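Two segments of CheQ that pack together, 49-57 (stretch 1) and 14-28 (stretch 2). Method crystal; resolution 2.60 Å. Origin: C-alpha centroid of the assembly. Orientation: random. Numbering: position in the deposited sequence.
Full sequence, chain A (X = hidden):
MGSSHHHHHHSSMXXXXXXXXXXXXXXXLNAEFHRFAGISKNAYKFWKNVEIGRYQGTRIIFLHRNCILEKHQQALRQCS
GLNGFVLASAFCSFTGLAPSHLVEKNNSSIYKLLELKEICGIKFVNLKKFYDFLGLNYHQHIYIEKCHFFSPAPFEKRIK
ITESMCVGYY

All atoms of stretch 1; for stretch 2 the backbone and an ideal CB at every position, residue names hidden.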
# COMPACT_ATOMS: atom_id res chain seq x y z
N ASN A 49 18.18 17.66 -4.10
CA ASN A 49 17.52 16.86 -5.07
C ASN A 49 16.82 15.90 -4.20
O ASN A 49 17.46 15.12 -3.55
CB ASN A 49 18.52 16.14 -5.95
CG ASN A 49 19.21 17.06 -6.92
OD1 ASN A 49 18.58 17.79 -7.68
ND2 ASN A 49 20.52 17.03 -6.90
N VAL A 50 15.51 16.03 -4.11
CA VAL A 50 14.72 15.15 -3.27
C VAL A 50 13.52 14.63 -4.05
O VAL A 50 12.78 15.41 -4.65
CB VAL A 50 14.23 15.87 -2.00
CG1 VAL A 50 13.42 17.11 -2.37
CG2 VAL A 50 13.40 14.92 -1.15
N GLU A 51 13.33 13.32 -4.02
CA GLU A 51 12.19 12.74 -4.70
C GLU A 51 11.33 12.15 -3.60
O GLU A 51 11.78 11.30 -2.83
CB GLU A 51 12.64 11.64 -5.66
CG GLU A 51 13.59 12.12 -6.75
CD GLU A 51 14.02 11.01 -7.69
OE1 GLU A 51 13.57 9.86 -7.49
OE2 GLU A 51 14.80 11.28 -8.62
N ILE A 52 10.08 12.60 -3.52
CA ILE A 52 9.22 12.08 -2.51
C ILE A 52 7.95 11.64 -3.16
O ILE A 52 7.68 11.98 -4.28
CB ILE A 52 8.88 13.10 -1.42
CG1 ILE A 52 8.07 14.23 -1.97
CG2 ILE A 52 10.12 13.63 -0.77
CD1 ILE A 52 7.35 14.99 -0.91
N GLY A 53 7.18 10.86 -2.45
CA GLY A 53 5.92 10.38 -2.96
C GLY A 53 4.93 10.32 -1.81
O GLY A 53 5.32 10.21 -0.64
N ARG A 54 3.65 10.41 -2.17
CA ARG A 54 2.57 10.21 -1.22
C ARG A 54 1.38 9.66 -1.98
O ARG A 54 1.29 9.79 -3.20
CB ARG A 54 2.19 11.50 -0.49
CG ARG A 54 1.92 12.66 -1.46
CD ARG A 54 1.33 13.88 -0.77
NE ARG A 54 -0.09 13.68 -0.54
CZ ARG A 54 -1.04 14.45 -1.01
NH1 ARG A 54 -0.73 15.52 -1.72
NH2 ARG A 54 -2.31 14.18 -0.74
N TYR A 55 0.47 9.02 -1.25
CA TYR A 55 -0.83 8.65 -1.78
C TYR A 55 -1.79 9.81 -1.57
O TYR A 55 -1.65 10.59 -0.62
CB TYR A 55 -1.37 7.38 -1.12
CG TYR A 55 -0.53 6.16 -1.41
CD1 TYR A 55 -0.62 5.52 -2.65
CD2 TYR A 55 0.36 5.65 -0.46
CE1 TYR A 55 0.16 4.42 -2.95
CE2 TYR A 55 1.15 4.52 -0.75
CZ TYR A 55 1.04 3.92 -1.99
OH TYR A 55 1.80 2.82 -2.31
N GLN A 56 -2.78 9.91 -2.46
CA GLN A 56 -3.65 11.09 -2.47
C GLN A 56 -4.35 11.29 -1.13
O GLN A 56 -4.44 12.42 -0.64
CB GLN A 56 -4.67 10.97 -3.59
CG GLN A 56 -5.77 12.01 -3.51
CD GLN A 56 -6.74 11.88 -4.66
OE1 GLN A 56 -6.37 11.43 -5.75
NE2 GLN A 56 -7.98 12.26 -4.42
N GLY A 57 -4.84 10.21 -0.51
CA GLY A 57 -5.64 10.44 0.68
C GLY A 57 -4.86 10.83 1.92
O GLY A 57 -5.48 11.27 2.90
N UNK A 14 9.74 14.30 -8.94
CA UNK A 14 10.32 15.03 -7.82
C UNK A 14 9.36 15.08 -6.63
O UNK A 14 9.74 14.80 -5.49
CB UNK A 14 10.70 16.45 -8.25
N UNK A 15 8.10 15.42 -6.88
CA UNK A 15 7.07 15.34 -5.84
C UNK A 15 5.83 14.70 -6.48
O UNK A 15 4.97 15.37 -7.05
CB UNK A 15 6.75 16.72 -5.25
N UNK A 16 5.76 13.38 -6.40
CA UNK A 16 4.76 12.61 -7.10
C UNK A 16 3.63 12.22 -6.16
O UNK A 16 3.84 12.02 -4.96
CB UNK A 16 5.39 11.37 -7.73
N UNK A 17 2.43 12.13 -6.72
CA UNK A 17 1.37 11.35 -6.11
C UNK A 17 1.49 9.93 -6.64
O UNK A 17 1.56 9.71 -7.85
CB UNK A 17 -0.01 11.94 -6.40
N UNK A 18 1.57 8.98 -5.73
CA UNK A 18 1.66 7.58 -6.11
C UNK A 18 0.25 7.08 -6.41
O UNK A 18 -0.63 7.20 -5.55
CB UNK A 18 2.32 6.75 -5.01
N UNK A 19 -0.01 6.55 -7.60
CA UNK A 19 -1.28 5.87 -7.84
C UNK A 19 -1.45 4.71 -6.87
O UNK A 19 -0.47 4.00 -6.56
CB UNK A 19 -1.36 5.37 -9.28
N UNK A 20 -2.66 4.49 -6.36
CA UNK A 20 -2.82 3.55 -5.23
C UNK A 20 -2.45 2.11 -5.57
O UNK A 20 -2.21 1.33 -4.64
CB UNK A 20 -4.27 3.58 -4.73
N UNK A 21 -2.38 1.73 -6.84
CA UNK A 21 -1.99 0.37 -7.21
C UNK A 21 -0.52 0.26 -7.55
O UNK A 21 -0.12 -0.67 -8.26
CB UNK A 21 -2.82 -0.11 -8.40
N UNK A 22 0.29 1.19 -7.08
CA UNK A 22 1.71 1.18 -7.39
C UNK A 22 2.49 0.81 -6.14
O UNK A 22 2.34 1.46 -5.09
CB UNK A 22 2.16 2.54 -7.93
N UNK A 23 3.31 -0.22 -6.25
CA UNK A 23 3.98 -0.76 -5.08
C UNK A 23 5.11 0.17 -4.66
O UNK A 23 5.65 0.94 -5.47
CB UNK A 23 4.51 -2.17 -5.36
N UNK A 24 5.45 0.12 -3.37
CA UNK A 24 6.45 0.99 -2.78
C UNK A 24 7.87 0.42 -2.86
O UNK A 24 8.71 0.76 -2.02
CB UNK A 24 6.09 1.26 -1.32
N UNK A 25 8.15 -0.44 -3.84
CA UNK A 25 9.46 -1.06 -4.04
C UNK A 25 10.61 -0.08 -3.86
O UNK A 25 11.51 -0.28 -3.03
CB UNK A 25 9.53 -1.68 -5.44
N UNK A 26 10.59 0.99 -4.64
CA UNK A 26 11.67 1.96 -4.73
C UNK A 26 11.64 3.03 -3.62
O UNK A 26 12.33 4.03 -3.77
CB UNK A 26 11.62 2.64 -6.10
N UNK A 27 10.89 2.85 -2.54
CA UNK A 27 10.71 3.90 -1.55
C UNK A 27 10.94 3.37 -0.15
O UNK A 27 10.75 2.18 0.13
CB UNK A 27 9.31 4.51 -1.66
N UNK A 28 11.31 4.28 0.75
CA UNK A 28 11.32 4.00 2.18
C UNK A 28 10.44 5.02 2.88
O UNK A 28 10.18 6.11 2.38
CB UNK A 28 12.74 4.03 2.74

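Position 14 leads into a strand, 15-18, that pairs in parallel with 52-55. Its carbonyl accepts a hydrogen bond from Ile52 N (N to O, 3.0 Å), which any residue could supply. CA-to-CB points away, so only a long side chain could return to the carboxylate of Glu51, and a basic one would suit. The residue is Lys14; its NZ forms a long salt bridge with Glu51 OE2 (4.0 Å), though the lysine is poorly ordered.

At 15, CB lies on the same sheet face as Ile52, 4.3 Å from Ile52 CG1. A small polar or a modest apolar side chain would do. It is Ser15, whose OG stands 4.0 Å from Ile52 CG1.

Position 16 pairs with Gly53, using both backbone groups: its N donates to Ile52 O (3.2 Å) and its O accepts from Arg54 N (3.2 Å). CB lies 4.2 Å from Ile52 O on the face where Gly53 has no side chain, so many types would fit; Leu16 covers the backbone there without a close side-chain partner.

Position 17 shares a face with Arg54, whose aliphatic chain and flat guanidinium invite a branched or long apolar group. Ile17 answers: its CD1 lies over one face of the guanidinium, 3.6 Å from Arg54 NH1, while its CG2 is 3.9 Å from Gln56 N.

At 18, N donates to Arg54 O (2.7 Å), and CB sits 3.8 Å from Tyr55 CE1, beside bare Gly53. A medium apolar side chain suits this place. Leu18 puts CD1 over one face of the tyrosine ring and 4.0 Å from Gly53 C; a CB on the glycine would crowd that methyl. A water joins Leu18 O (2.6 Å) to Gln56 N (3.0 Å).

Positions 19 to 22 form a type I turn. A phi of -58° at 19 and -64° at 20 admits proline at both, and Pro19 and Pro20 occur; Pro20 CA is 3.9 Å from Tyr55 CE1. Positions 21 and 23 point away and tolerate many types: Asn21 and Phe23. At 22 the carbonyl accepts from Tyr55 OH (3.1 Å), leaving the side chain free; it is Glu22.

Position 24 points toward stretch 1, near the end of Tyr55. An apolar residue can fill this space, and Leu24 brings CD2 to 4.1 Å from Tyr55 CE2.

Positions 25, 26 and 28 are out of reach of stretch 1, which therefore sets no preference there; they are Asp25, His26 and Ile28.

Position 27 points toward stretch 1 from a distance, so a large side chain is needed to span the gap. Tyr27 does so, its CE2 4.1 Å from Gly53 N, where the absence of a side chain leaves room for the ring.

Stretch 2 14-28: KSLILPPNEFLDHYI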
# COMPACT_ATOMS: atom_id res chain seq x y z
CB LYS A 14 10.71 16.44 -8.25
CG LYS A 14 11.67 16.45 -9.42
CD LYS A 14 12.88 15.59 -9.08
CE LYS A 14 14.00 15.70 -10.12
NZ LYS A 14 15.27 15.12 -9.57
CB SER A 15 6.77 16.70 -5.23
OG SER A 15 5.73 16.59 -4.27
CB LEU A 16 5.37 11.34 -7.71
CG LEU A 16 6.61 11.57 -8.55
CD1 LEU A 16 7.14 10.23 -9.04
CD2 LEU A 16 6.32 12.53 -9.71
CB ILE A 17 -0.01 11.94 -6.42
CG1 ILE A 17 -0.06 13.41 -6.01
CG2 ILE A 17 -1.10 11.16 -5.71
CD1 ILE A 17 0.37 13.62 -4.61
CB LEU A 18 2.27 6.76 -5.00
CG LEU A 18 3.64 7.26 -4.60
CD1 LEU A 18 4.00 6.74 -3.22
CD2 LEU A 18 4.63 6.81 -5.66
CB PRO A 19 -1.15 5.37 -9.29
CG PRO A 19 0.33 5.28 -9.52
CD PRO A 19 0.91 6.43 -8.74
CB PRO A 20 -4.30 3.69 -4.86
CG PRO A 20 -4.96 4.17 -6.15
CD PRO A 20 -3.95 5.02 -6.84
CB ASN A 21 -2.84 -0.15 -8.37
CG ASN A 21 -2.50 0.50 -9.71
OD1 ASN A 21 -2.15 1.69 -9.77
ND2 ASN A 21 -2.62 -0.26 -10.79
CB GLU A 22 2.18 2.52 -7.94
CG GLU A 22 3.66 2.73 -7.78
CD GLU A 22 4.21 3.87 -8.62
OE1 GLU A 22 5.45 4.08 -8.64
OE2 GLU A 22 3.39 4.55 -9.31
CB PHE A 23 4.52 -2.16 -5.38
CG PHE A 23 3.56 -3.01 -6.17
CD1 PHE A 23 2.19 -2.91 -5.96
CD2 PHE A 23 4.02 -3.89 -7.12
CE1 PHE A 23 1.30 -3.66 -6.69
CE2 PHE A 23 3.14 -4.65 -7.86
CZ PHE A 23 1.78 -4.54 -7.64
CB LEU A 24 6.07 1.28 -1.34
CG LEU A 24 4.81 2.10 -1.15
CD1 LEU A 24 4.27 1.88 0.26
CD2 LEU A 24 5.13 3.59 -1.41
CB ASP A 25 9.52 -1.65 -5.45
CG ASP A 25 8.81 -3.00 -5.58
OD1 ASP A 25 7.74 -3.21 -4.97
OD2 ASP A 25 9.33 -3.84 -6.34
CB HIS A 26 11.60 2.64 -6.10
CG HIS A 26 11.69 1.68 -7.24
ND1 HIS A 26 12.56 0.61 -7.25
CD2 HIS A 26 11.01 1.62 -8.42
CE1 HIS A 26 12.42 -0.06 -8.37
NE2 HIS A 26 11.48 0.53 -9.10
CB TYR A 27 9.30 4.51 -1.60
CG TYR A 27 9.00 5.34 -2.83
CD1 TYR A 27 8.46 4.76 -3.96
CD2 TYR A 27 9.25 6.71 -2.85
CE1 TYR A 27 8.16 5.52 -5.09
CE2 TYR A 27 8.96 7.47 -3.97
CZ TYR A 27 8.41 6.88 -5.08
OH TYR A 27 8.13 7.65 -6.20
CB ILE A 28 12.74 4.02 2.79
CG1 ILE A 28 13.32 5.43 2.67
CG2 ILE A 28 13.64 3.00 2.10
CD1 ILE A 28 14.78 5.50 2.96
O HOH W 1 -2.91 7.95 -4.68
O HOH W 2 9.50 10.04 -6.46
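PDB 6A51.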